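Local coordinates for protein carbohydrate oxidase (Microdochium nivale, PDB 3RJA) that oxidises the C1 hydroxyl of mono-, oligo- and polysaccharides to the lactone with its FAD cofactor, reducing molecular oxygen to hydrogen peroxide, at residues M433-A438 / P466-P471; H151-A156 / A241-N246; K62-S67 / N81-V86; N30-Y35 / N318-S323. All coordinates share one frame; numbering follows the deposited sequence.

Contact 1 (M433-A438 / P466-P471)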
# COMPACT_ATOMS: atom_id res chain seq x y z
N MET A 433 -11.00 -4.40 13.30
CA MET A 433 -11.83 -3.23 13.55
C MET A 433 -13.17 -3.44 12.82
O MET A 433 -13.20 -3.99 11.70
CB MET A 433 -11.15 -1.96 13.02
CG MET A 433 -9.82 -1.55 13.73
SD MET A 433 -9.02 -0.07 12.98
CE MET A 433 -8.58 -0.66 11.35
N ASP A 434 -14.29 -3.03 13.43
CA ASP A 434 -15.57 -3.20 12.79
C ASP A 434 -15.67 -2.23 11.60
O ASP A 434 -14.85 -1.32 11.49
CB ASP A 434 -16.74 -3.08 13.78
CG ASP A 434 -16.96 -1.65 14.31
OD1 ASP A 434 -16.70 -0.65 13.61
OD2 ASP A 434 -17.46 -1.53 15.44
N ARG A 435 -16.66 -2.45 10.73
CA ARG A 435 -16.82 -1.68 9.48
C ARG A 435 -16.88 -0.16 9.67
O ARG A 435 -16.27 0.61 8.91
CB ARG A 435 -18.08 -2.17 8.74
CG ARG A 435 -18.17 -1.68 7.31
CD ARG A 435 -19.31 -2.34 6.53
NE ARG A 435 -19.35 -1.88 5.14
CZ ARG A 435 -20.23 -2.31 4.23
NH1 ARG A 435 -21.17 -3.20 4.57
NH2 ARG A 435 -20.18 -1.84 3.00
N ASP A 436 -17.63 0.29 10.68
CA ASP A 436 -17.76 1.73 10.91
C ASP A 436 -16.48 2.37 11.42
O ASP A 436 -16.09 3.45 10.96
CB ASP A 436 -18.91 2.04 11.88
CG ASP A 436 -20.25 1.55 11.37
OD1 ASP A 436 -20.56 1.66 10.17
OD2 ASP A 436 -21.01 1.02 12.20
N TYR A 437 -15.85 1.75 12.40
CA TYR A 437 -14.64 2.30 12.98
C TYR A 437 -13.52 2.30 11.94
O TYR A 437 -12.83 3.31 11.77
CB TYR A 437 -14.23 1.51 14.23
CG TYR A 437 -13.04 2.10 14.95
CD1 TYR A 437 -13.18 3.15 15.86
CD2 TYR A 437 -11.75 1.59 14.74
CE1 TYR A 437 -12.07 3.68 16.53
CE2 TYR A 437 -10.63 2.12 15.42
CZ TYR A 437 -10.80 3.16 16.30
OH TYR A 437 -9.68 3.69 16.95
N ALA A 438 -13.34 1.18 11.25
CA ALA A 438 -12.25 1.04 10.27
C ALA A 438 -12.37 2.12 9.20
O ALA A 438 -11.40 2.80 8.90
CB ALA A 438 -12.28 -0.34 9.63
N PRO A 466 -15.45 -6.70 4.80
CA PRO A 466 -15.83 -6.14 6.10
C PRO A 466 -15.33 -4.72 6.42
O PRO A 466 -15.76 -4.14 7.43
CB PRO A 466 -15.25 -7.17 7.11
CG PRO A 466 -15.23 -8.45 6.35
CD PRO A 466 -14.79 -8.01 4.94
N GLN A 467 -14.43 -4.16 5.60
CA GLN A 467 -14.06 -2.76 5.83
C GLN A 467 -14.29 -1.90 4.60
O GLN A 467 -13.65 -0.87 4.42
CB GLN A 467 -12.64 -2.60 6.43
CG GLN A 467 -12.47 -3.34 7.78
CD GLN A 467 -11.05 -3.33 8.36
OE1 GLN A 467 -10.06 -3.17 7.65
NE2 GLN A 467 -10.96 -3.54 9.68
N ALA A 468 -15.23 -2.34 3.75
CA ALA A 468 -15.78 -1.50 2.69
C ALA A 468 -16.51 -0.33 3.34
O ALA A 468 -17.09 -0.47 4.42
CB ALA A 468 -16.79 -2.30 1.80
N VAL A 469 -16.48 0.82 2.67
CA VAL A 469 -17.30 1.96 3.02
C VAL A 469 -18.80 1.56 2.93
O VAL A 469 -19.20 0.86 2.01
CB VAL A 469 -16.95 3.12 2.04
CG1 VAL A 469 -17.97 4.22 2.08
CG2 VAL A 469 -15.54 3.70 2.36
N ARG A 470 -19.63 1.99 3.89
CA ARG A 470 -21.08 1.75 3.78
C ARG A 470 -21.73 2.65 2.72
O ARG A 470 -21.40 3.83 2.64
CB ARG A 470 -21.82 1.99 5.11
CG ARG A 470 -21.49 1.02 6.21
CD ARG A 470 -22.47 1.17 7.41
NE ARG A 470 -22.05 0.29 8.50
CZ ARG A 470 -22.32 -1.02 8.54
NH1 ARG A 470 -23.00 -1.59 7.55
NH2 ARG A 470 -21.89 -1.75 9.56
N PRO A 471 -22.64 2.08 1.89
CA PRO A 471 -23.49 2.89 1.02
C PRO A 471 -24.49 3.68 1.87
O PRO A 471 -25.32 3.09 2.57
CB PRO A 471 -24.23 1.85 0.17
CG PRO A 471 -24.19 0.61 0.97
CD PRO A 471 -22.91 0.64 1.75
O HOH W 1 -14.80 -5.23 9.96
O HOH W 2 -19.83 -1.40 11.69

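Contact 2 (H151-A156 / A241-N246)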
# COMPACT_ATOMS: atom_id res chain seq x y z
N HIS A 151 8.56 11.18 -1.83
CA HIS A 151 8.81 12.57 -1.40
C HIS A 151 9.05 13.43 -2.66
O HIS A 151 8.61 14.58 -2.77
CB HIS A 151 9.99 12.61 -0.44
CG HIS A 151 10.08 13.86 0.40
ND1 HIS A 151 10.84 14.95 0.03
CD2 HIS A 151 9.60 14.13 1.64
CE1 HIS A 151 10.77 15.88 0.98
NE2 HIS A 151 10.03 15.40 1.97
N MET A 152 9.78 12.84 -3.60
CA MET A 152 10.12 13.47 -4.87
C MET A 152 8.97 13.51 -5.89
O MET A 152 8.81 14.50 -6.59
CB MET A 152 11.30 12.70 -5.49
CG MET A 152 11.72 13.22 -6.85
SD MET A 152 12.62 14.78 -6.69
CE MET A 152 12.97 15.14 -8.43
N HIS A 153 8.18 12.44 -5.99
CA HIS A 153 7.25 12.29 -7.13
C HIS A 153 5.82 11.91 -6.74
O HIS A 153 5.00 11.69 -7.61
CB HIS A 153 7.76 11.23 -8.12
CG HIS A 153 8.85 11.70 -9.03
ND1 HIS A 153 8.73 12.82 -9.83
CD2 HIS A 153 10.08 11.18 -9.29
CE1 HIS A 153 9.84 12.99 -10.52
NE2 HIS A 153 10.67 12.01 -10.21
N GLY A 154 5.54 11.77 -5.45
CA GLY A 154 4.17 11.52 -5.00
C GLY A 154 3.78 10.05 -4.91
O GLY A 154 4.62 9.16 -5.09
N LEU A 155 2.50 9.80 -4.60
CA LEU A 155 1.98 8.43 -4.45
C LEU A 155 1.78 7.74 -5.80
O LEU A 155 1.61 8.41 -6.85
CB LEU A 155 0.65 8.46 -3.69
CG LEU A 155 0.66 9.16 -2.28
CD1 LEU A 155 -0.73 9.13 -1.69
CD2 LEU A 155 1.64 8.50 -1.29
N ALA A 156 1.77 6.41 -5.77
CA ALA A 156 1.39 5.63 -6.94
C ALA A 156 0.06 6.16 -7.48
O ALA A 156 -0.07 6.38 -8.68
CB ALA A 156 1.30 4.11 -6.61
N ALA A 241 13.73 19.20 4.80
CA ALA A 241 13.98 18.14 3.81
C ALA A 241 13.62 18.55 2.36
O ALA A 241 12.45 18.80 2.04
CB ALA A 241 13.26 16.83 4.20
N PRO A 242 14.64 18.65 1.48
CA PRO A 242 14.35 18.98 0.09
C PRO A 242 13.49 17.88 -0.54
O PRO A 242 13.45 16.76 -0.04
CB PRO A 242 15.74 19.03 -0.56
CG PRO A 242 16.65 19.39 0.59
CD PRO A 242 16.08 18.61 1.74
N ARG A 243 12.80 18.24 -1.60
CA ARG A 243 12.03 17.32 -2.43
C ARG A 243 12.80 16.05 -2.78
O ARG A 243 12.25 14.96 -2.68
CB ARG A 243 11.65 18.05 -3.73
CG ARG A 243 10.59 17.36 -4.53
CD ARG A 243 10.38 18.07 -5.88
NE ARG A 243 9.47 17.28 -6.70
CZ ARG A 243 9.40 17.32 -8.03
NH1 ARG A 243 10.20 18.12 -8.73
NH2 ARG A 243 8.53 16.54 -8.65
N GLU A 244 14.07 16.20 -3.17
CA GLU A 244 14.89 15.08 -3.65
C GLU A 244 15.18 13.98 -2.58
O GLU A 244 15.71 12.90 -2.92
CB GLU A 244 16.25 15.59 -4.18
CG GLU A 244 16.21 16.41 -5.47
CD GLU A 244 15.62 17.82 -5.26
OE1 GLU A 244 15.70 18.36 -4.12
OE2 GLU A 244 15.08 18.37 -6.24
N VAL A 245 14.91 14.25 -1.31
CA VAL A 245 15.24 13.28 -0.27
C VAL A 245 14.01 12.46 0.13
O VAL A 245 12.95 13.00 0.41
CB VAL A 245 15.99 13.89 0.94
CG1 VAL A 245 15.02 14.47 1.97
CG2 VAL A 245 16.88 12.85 1.58
N ASN A 246 14.17 11.14 0.09
CA ASN A 246 13.06 10.22 0.43
C ASN A 246 13.57 9.33 1.51
O ASN A 246 14.62 8.67 1.32
CB ASN A 246 12.65 9.35 -0.77
CG ASN A 246 12.36 10.14 -2.01
OD1 ASN A 246 11.19 10.33 -2.37
ND2 ASN A 246 13.40 10.58 -2.70

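Contact 3 (K62-S67 / N81-V86). With FAD (flavin-adenine dinucleotide), chain B.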
# COMPACT_ATOMS: atom_id res chain seq x y z
N LYS A 62 -21.45 -12.15 -3.34
CA LYS A 62 -20.48 -11.04 -3.25
C LYS A 62 -19.29 -11.38 -4.15
O LYS A 62 -18.90 -12.57 -4.30
CB LYS A 62 -20.03 -10.81 -1.80
CG LYS A 62 -21.19 -10.58 -0.79
CD LYS A 62 -22.16 -9.52 -1.33
CE LYS A 62 -23.17 -9.05 -0.25
NZ LYS A 62 -24.01 -7.89 -0.72
N VAL A 63 -18.71 -10.35 -4.74
CA VAL A 63 -17.56 -10.55 -5.59
C VAL A 63 -16.34 -9.73 -5.13
O VAL A 63 -16.46 -8.55 -4.81
CB VAL A 63 -17.92 -10.44 -7.13
CG1 VAL A 63 -18.80 -9.29 -7.39
CG2 VAL A 63 -16.67 -10.37 -8.01
N SER A 64 -15.18 -10.38 -5.06
CA SER A 64 -13.97 -9.65 -4.67
C SER A 64 -12.85 -9.86 -5.69
O SER A 64 -12.59 -11.00 -6.11
CB SER A 64 -13.57 -10.04 -3.24
OG SER A 64 -14.57 -9.60 -2.30
N ALA A 65 -12.18 -8.77 -6.08
CA ALA A 65 -10.99 -8.90 -6.98
C ALA A 65 -9.70 -9.14 -6.19
O ALA A 65 -9.49 -8.55 -5.13
CB ALA A 65 -10.86 -7.69 -7.84
N LYS A 66 -8.84 -10.01 -6.70
CA LYS A 66 -7.53 -10.23 -6.09
C LYS A 66 -6.53 -9.94 -7.19
O LYS A 66 -6.60 -10.56 -8.24
CB LYS A 66 -7.34 -11.67 -5.56
CG LYS A 66 -6.05 -11.86 -4.71
CD LYS A 66 -6.17 -13.00 -3.65
CE LYS A 66 -5.98 -14.39 -4.28
NZ LYS A 66 -4.65 -14.56 -4.89
N SER A 67 -5.61 -9.01 -6.94
CA SER A 67 -4.65 -8.56 -7.92
C SER A 67 -3.29 -9.21 -7.56
O SER A 67 -2.96 -10.27 -8.09
CB SER A 67 -4.61 -7.02 -7.91
OG SER A 67 -3.61 -6.49 -8.75
N ASN A 81 -15.41 -16.27 3.80
CA ASN A 81 -15.56 -17.36 2.81
C ASN A 81 -16.71 -17.11 1.88
O ASN A 81 -17.65 -16.39 2.23
CB ASN A 81 -15.80 -18.69 3.53
CG ASN A 81 -14.62 -19.08 4.40
OD1 ASN A 81 -13.48 -18.95 3.98
ND2 ASN A 81 -14.89 -19.49 5.65
N GLY A 82 -16.67 -17.74 0.70
CA GLY A 82 -17.87 -17.80 -0.15
C GLY A 82 -18.12 -16.73 -1.21
O GLY A 82 -19.23 -16.66 -1.81
N HIS A 83 -17.12 -15.88 -1.45
CA HIS A 83 -17.27 -14.89 -2.51
C HIS A 83 -16.84 -15.53 -3.82
O HIS A 83 -16.09 -16.52 -3.85
CB HIS A 83 -16.38 -13.64 -2.27
CG HIS A 83 -16.83 -12.76 -1.14
ND1 HIS A 83 -16.57 -11.41 -1.11
CD2 HIS A 83 -17.50 -13.04 0.01
CE1 HIS A 83 -17.07 -10.88 0.00
NE2 HIS A 83 -17.65 -11.85 0.70
N LEU A 84 -17.32 -14.93 -4.90
CA LEU A 84 -16.74 -15.16 -6.21
C LEU A 84 -15.43 -14.36 -6.20
O LEU A 84 -15.43 -13.15 -5.93
CB LEU A 84 -17.68 -14.63 -7.31
CG LEU A 84 -17.17 -14.75 -8.75
CD1 LEU A 84 -16.66 -16.16 -9.03
CD2 LEU A 84 -18.32 -14.42 -9.73
N MET A 85 -14.31 -15.04 -6.43
CA MET A 85 -13.03 -14.32 -6.45
C MET A 85 -12.61 -14.16 -7.91
O MET A 85 -12.50 -15.14 -8.65
CB MET A 85 -11.94 -15.01 -5.60
CG MET A 85 -10.68 -14.13 -5.37
SD MET A 85 -9.45 -14.81 -4.23
CE MET A 85 -8.74 -16.14 -5.21
N VAL A 86 -12.40 -12.92 -8.31
CA VAL A 86 -11.91 -12.58 -9.64
C VAL A 86 -10.41 -12.45 -9.53
O VAL A 86 -9.90 -11.43 -9.02
CB VAL A 86 -12.53 -11.26 -10.16
CG1 VAL A 86 -11.97 -10.87 -11.53
CG2 VAL A 86 -14.07 -11.37 -10.20
PA FAD B . -5.01 -7.56 -3.15
O1A FAD B . -5.10 -8.36 -4.42
O2A FAD B . -5.03 -8.37 -1.88
O5B FAD B . -6.21 -6.50 -3.11
C5B FAD B . -6.20 -5.45 -2.15
C4B FAD B . -7.57 -4.75 -2.17
O4B FAD B . -7.77 -4.13 -3.44
C3B FAD B . -8.73 -5.72 -1.97
O3B FAD B . -9.82 -5.01 -1.37
C2B FAD B . -9.11 -6.04 -3.41
O2B FAD B . -10.41 -6.54 -3.62
C1B FAD B . -8.90 -4.69 -4.07
N9A FAD B . -8.62 -4.85 -5.49
C8A FAD B . -7.71 -5.71 -6.09
N7A FAD B . -7.80 -5.51 -7.44
C5A FAD B . -8.70 -4.55 -7.68
C6A FAD B . -9.17 -3.98 -8.87
N6A FAD B . -8.68 -4.37 -10.06
N1A FAD B . -10.12 -2.98 -8.78
C2A FAD B . -10.63 -2.59 -7.54
N3A FAD B . -10.21 -3.18 -6.37
C4A FAD B . -9.24 -4.14 -6.45
N1 FAD B . 2.32 -0.49 0.65
C2 FAD B . 2.86 0.77 0.37
O2 FAD B . 2.15 1.77 0.27
N3 FAD B . 4.23 0.83 0.14
C4 FAD B . 5.08 -0.26 0.05
O4 FAD B . 6.28 -0.12 -0.28
C4X FAD B . 4.47 -1.57 0.41
N5 FAD B . 5.20 -2.67 0.38
C5X FAD B . 4.65 -3.91 0.60
C6 FAD B . 5.43 -5.09 0.47
C7 FAD B . 4.85 -6.35 0.56
C7M FAD B . 5.71 -7.62 0.43
C8 FAD B . 3.44 -6.44 0.65
C8M FAD B . 2.76 -7.79 0.72
C9 FAD B . 2.67 -5.31 0.85
C9A FAD B . 3.25 -4.02 0.80
N10 FAD B . 2.47 -2.84 0.85
C10 FAD B . 3.07 -1.59 0.75
C1' FAD B . 1.00 -2.94 1.08
C2' FAD B . 0.25 -2.89 -0.24
O2' FAD B . 0.25 -1.56 -0.74
C3' FAD B . -1.19 -3.31 -0.04
O3' FAD B . -1.25 -4.57 0.61
C4' FAD B . -1.92 -3.35 -1.39
O4' FAD B . -3.28 -3.14 -1.19
C5' FAD B . -1.66 -4.66 -2.14
O5' FAD B . -2.32 -4.64 -3.37
P FAD B . -2.66 -6.05 -4.10
O1P FAD B . -3.27 -5.81 -5.45
O2P FAD B . -1.40 -6.92 -4.15
O3P FAD B . -3.67 -6.67 -3.02
O HOH W 3 -20.95 -14.41 -1.81

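Contact 4 (N30-Y35 / N318-S323). With SO4 (sulfate ion), chain J.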
# COMPACT_ATOMS: atom_id res chain seq x y z
N ASN A 30 -0.87 -13.55 3.46
CA ASN A 30 -0.93 -13.72 4.91
C ASN A 30 -1.64 -15.05 5.22
O ASN A 30 -2.89 -15.13 5.23
CB ASN A 30 -1.67 -12.56 5.60
CG ASN A 30 -1.41 -12.53 7.10
OD1 ASN A 30 -0.85 -13.49 7.64
ND2 ASN A 30 -1.79 -11.45 7.78
N ILE A 31 -0.84 -16.09 5.47
CA ILE A 31 -1.41 -17.43 5.71
C ILE A 31 -2.10 -17.56 7.06
O ILE A 31 -2.75 -18.56 7.34
CB ILE A 31 -0.38 -18.54 5.52
CG1 ILE A 31 0.78 -18.37 6.54
CG2 ILE A 31 0.04 -18.60 4.06
CD1 ILE A 31 1.60 -19.64 6.73
N ARG A 32 -1.97 -16.52 7.90
CA ARG A 32 -2.78 -16.43 9.09
C ARG A 32 -4.25 -16.35 8.68
O ARG A 32 -5.14 -16.62 9.50
CB ARG A 32 -2.42 -15.16 9.88
CG ARG A 32 -3.06 -15.10 11.27
CD ARG A 32 -2.58 -13.89 12.06
NE ARG A 32 -3.10 -12.61 11.58
CZ ARG A 32 -4.33 -12.14 11.79
NH1 ARG A 32 -4.68 -10.94 11.34
NH2 ARG A 32 -5.22 -12.88 12.44
N LEU A 33 -4.50 -15.90 7.45
CA LEU A 33 -5.86 -15.53 7.06
C LEU A 33 -6.33 -16.17 5.74
O LEU A 33 -6.58 -15.43 4.77
CB LEU A 33 -6.00 -13.99 7.04
CG LEU A 33 -6.02 -13.26 8.40
CD1 LEU A 33 -6.04 -11.73 8.25
CD2 LEU A 33 -7.21 -13.69 9.27
N PRO A 34 -6.45 -17.52 5.68
CA PRO A 34 -7.00 -18.12 4.46
C PRO A 34 -8.51 -18.00 4.39
O PRO A 34 -9.20 -18.08 5.42
CB PRO A 34 -6.57 -19.60 4.55
CG PRO A 34 -6.51 -19.89 6.04
CD PRO A 34 -6.05 -18.56 6.66
N TYR A 35 -9.02 -17.78 3.18
CA TYR A 35 -10.47 -17.85 2.94
C TYR A 35 -10.74 -18.76 1.76
O TYR A 35 -9.84 -19.00 0.94
CB TYR A 35 -11.11 -16.47 2.75
CG TYR A 35 -11.02 -15.63 3.99
CD1 TYR A 35 -11.75 -15.95 5.13
CD2 TYR A 35 -10.16 -14.52 4.04
CE1 TYR A 35 -11.65 -15.18 6.31
CE2 TYR A 35 -10.06 -13.72 5.20
CZ TYR A 35 -10.81 -14.06 6.33
OH TYR A 35 -10.69 -13.30 7.48
N ASN A 318 3.34 -14.94 7.79
CA ASN A 318 2.36 -15.28 8.81
C ASN A 318 2.39 -14.20 9.90
O ASN A 318 3.31 -14.18 10.74
CB ASN A 318 2.70 -16.67 9.38
CG ASN A 318 1.75 -17.10 10.47
OD1 ASN A 318 0.58 -16.72 10.49
ND2 ASN A 318 2.26 -17.90 11.41
N PHE A 319 1.42 -13.29 9.91
CA PHE A 319 1.66 -12.04 10.62
C PHE A 319 0.43 -11.23 10.96
O PHE A 319 -0.70 -11.53 10.52
CB PHE A 319 2.63 -11.16 9.78
CG PHE A 319 1.98 -10.60 8.51
CD1 PHE A 319 1.96 -11.34 7.33
CD2 PHE A 319 1.41 -9.33 8.51
CE1 PHE A 319 1.36 -10.81 6.17
CE2 PHE A 319 0.81 -8.79 7.35
CZ PHE A 319 0.78 -9.52 6.20
N TYR A 320 0.67 -10.19 11.76
CA TYR A 320 -0.31 -9.18 12.05
C TYR A 320 0.38 -7.83 11.85
O TYR A 320 1.60 -7.70 12.06
CB TYR A 320 -0.80 -9.29 13.49
CG TYR A 320 -1.86 -8.27 13.84
CD1 TYR A 320 -3.04 -8.15 13.07
CD2 TYR A 320 -1.71 -7.43 14.93
CE1 TYR A 320 -4.02 -7.23 13.39
CE2 TYR A 320 -2.68 -6.50 15.26
CZ TYR A 320 -3.83 -6.40 14.49
OH TYR A 320 -4.78 -5.46 14.83
N ALA A 321 -0.40 -6.83 11.43
CA ALA A 321 0.15 -5.51 11.14
C ALA A 321 -0.88 -4.42 11.51
O ALA A 321 -2.11 -4.68 11.55
CB ALA A 321 0.53 -5.42 9.65
N LYS A 322 -0.38 -3.22 11.77
CA LYS A 322 -1.21 -2.08 12.12
C LYS A 322 -0.56 -0.86 11.50
O LYS A 322 0.59 -0.92 11.09
CB LYS A 322 -1.32 -1.91 13.64
CG LYS A 322 -2.14 -2.99 14.35
CD LYS A 322 -2.43 -2.63 15.85
CE LYS A 322 -3.69 -1.75 16.04
NZ LYS A 322 -4.93 -2.61 15.90
N SER A 323 -1.28 0.26 11.50
CA SER A 323 -0.74 1.49 10.95
C SER A 323 -1.23 2.72 11.72
O SER A 323 -2.16 2.64 12.50
CB SER A 323 -1.08 1.64 9.45
OG SER A 323 -2.45 2.03 9.27
S SO4 J . -7.73 -15.53 13.37
O1 SO4 J . -6.35 -15.85 13.00
O2 SO4 J . -8.58 -15.69 12.17
O3 SO4 J . -8.16 -16.46 14.43
O4 SO4 J . -7.84 -14.14 13.84

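Contact 1 (M433-A438 / P466-P471)
Asp-436 and Arg-470 form a salt bridge, OD1 to NE at 2.6 Å. The NE meets OD1 on its syn side, and the oxygen lies in the guanidinium plane. Arg-435 gives NE and NH2 to backbone carbonyls, and NH1 pairs with Asp-461 in a salt bridge. Its NE donates to Ala-468 O at 2.8 Å, and its NH2 donates to Val-469 O at 3.0 Å. Both donors stand above the planes of the carbonyls they meet. The extended chain, with CG anti to the backbone N (chi1 -167°), carries the group there. Arg-435 CD lies 3.8 Å above the centre of the Arg-470 guanidinium. An alanine in place of Arg-435 would probably leave the Ala-468 and Val-469 carbonyls without these donors and Asp-461 without its mate. At the other end, Gln-467 NE2 donates to Met-433 O at 3.0 Å and also to Asp-430 O, while OE1 bonds Tyr-442 OH. Ala-438 CB packs 3.5 Å from Gln-467 CG. Asp-434 is the N-cap, its OD1 accepting from Tyr-437 N. The contact thus ties the start of helix 435-443 to the C-terminal tail within the berberine-like region, where Val-469 also packs on helix 447-457.

Contact 2 (H151-A156 / A241-N246)
His-151 holds CG anti to its backbone N (chi1 -161°), which sets its ring against the type I beta turn from Pro-242 to Val-245. Asn-246 has CG beside its own N (chi1 -53°), and this brings OD1 to the backbone of helix 150-153. The His-151 ring donates from ND1 to Arg-243 O at 3.1 Å. That bond is nearly straight and lies in the ring plane, though it meets the carbonyl from above its plane. Val-245 O sits over one face of the same ring without a hydrogen bond to ND1, and Ala-241 O lies at its edge, so backbone oxygens line one face and part of the edge of the imidazole. Asn-246 OD1 accepts from Met-152 N at 3.1 Å and, weakly, from His-151 N, while its ND2 binds Leu-262 O. Arg-243 reaches back along an extended chain, and NE and NH2 both make weak bonds to Met-152 O. Met-152 bends at chi2 and lays SD 3.8 Å from Glu-244 CA. The contact joins helix 150-153, in the FAD-binding region, to the turn leading into strand 245-251. Strand 258-264 lies alongside, its Tyr-264 touching Met-152 and Asn-246, and helix 223-239 packs on Pro-242 and Val-245 through Tyr-236.

Contact 3 (K62-S67 / N81-V86)
His-83 turns one ring face to Lys-62, whose CB stands 3.5 Å from the ring centroid, almost on the ring normal: a CH-pi contact. The ring lies beside the start of a parallel strand pair, 63-66 with 84-86, in the small parallel sheet of the FAD-binding domain. At the edge of the ring, near its plane, Ser-64 OG pairs with His-83 ND1 at 2.9 Å. On the other nitrogen, NE2 bonds Glu-80. An alanine at His-83 would probably leave Ser-64 OG and Glu-80 without this partner and open a gap beside Lys-62 CB. Four backbone bonds join the strands: Leu-84 N to Lys-62 O, Ser-64 N to Leu-84 O, Val-86 N to Ser-64 O and Lys-66 N to Val-86 O. On the face carrying Val-63, Ala-65, Leu-84 and Val-86, the branches Val-63 CG2 and Val-86 CG2 meet at 3.5 Å. Helix 46-58 covers this face through Ala-52 and Ala-56. Met-85 bends at chi3 (73°) and runs its sulphur beside Lys-66, Met-85 SD to Lys-66 CE at 3.5 Å. The Lys-66 amine goes on to Asp-25 O and Gln-87 OE1. Strand 63-66 also delivers the chain to the cofactor. The adenosine ribose hydroxyl O2B of FAD donates to Ala-65 O at 2.7 Å, and Ser-67 N donates to the diphosphate oxygen O1A, also at 2.7 Å.

Contact 4 (N30-Y35 / N318-S323)
Asn-30 lays its amide flat over the ring of Phe-319. The two planes are 6° apart, with Asn-30 ND2 3.5 Å above the centre of the Phe-319 ring. CG anti to the backbone N (chi1 -164°) places the amide there. It is also fixed in rotation by bonds at both ends. Asn-30 OD1 accepts from Phe-319 N at 3.2 Å and, from the opposite face of the amide, from Arg-32 N, which closes an Asx turn. Asn-30 ND2 donates to Phe-319 O at 2.9 Å and also bonds Tyr-72 O. Arg-32 bends at chi3 and donates from NE to the same Phe-319 O at 2.8 Å. The two donors come from opposite faces of that carbonyl, so one oxygen is held twice. The Arg-32 guanidinium stands nearly upright to the Tyr-320 ring, Arg-32 NH1 3.7 Å from Tyr-320 CD1. Its NH2 bonds weakly to a sulfate ion, probably from the crystallisation liquor. Ile-31 CG1 packs across Asn-318 CB. The Phe-319 side chain stacks on Tyr-389 and comes within about 5 Å, nearest atoms, of the substrate analogue bound by the flavin, so the contact borders the active site. It pins the turn at 30-33, between helix 20-25 and strand 39-42, to strand 318-326, which pairs with strand 384-392 while helix 403-414 packs on Tyr-320.

How the contacts relate
Contacts 3 and 4 are buried, while contacts 1 and 2 are partly buried. Contact 3 is a regular strand pair held mainly by backbone bonds. The other three rely on side chains that bond main-chain atoms, and contact 1 adds a salt bridge near the surface. Contacts 2 and 4 reach the same large antiparallel sheet, from opposite sides of the chain's centre, about 30 Å apart between centres. Contact 2 is nested in the loop closed by contact 4, and so is contact 3. Contacts 3 and 4 touch where Asn-81 packs on Tyr-35. Asp-461 links contacts 1 and 3: its carboxylate pairs with Arg-435, and its carbonyl takes Lys-62 NZ.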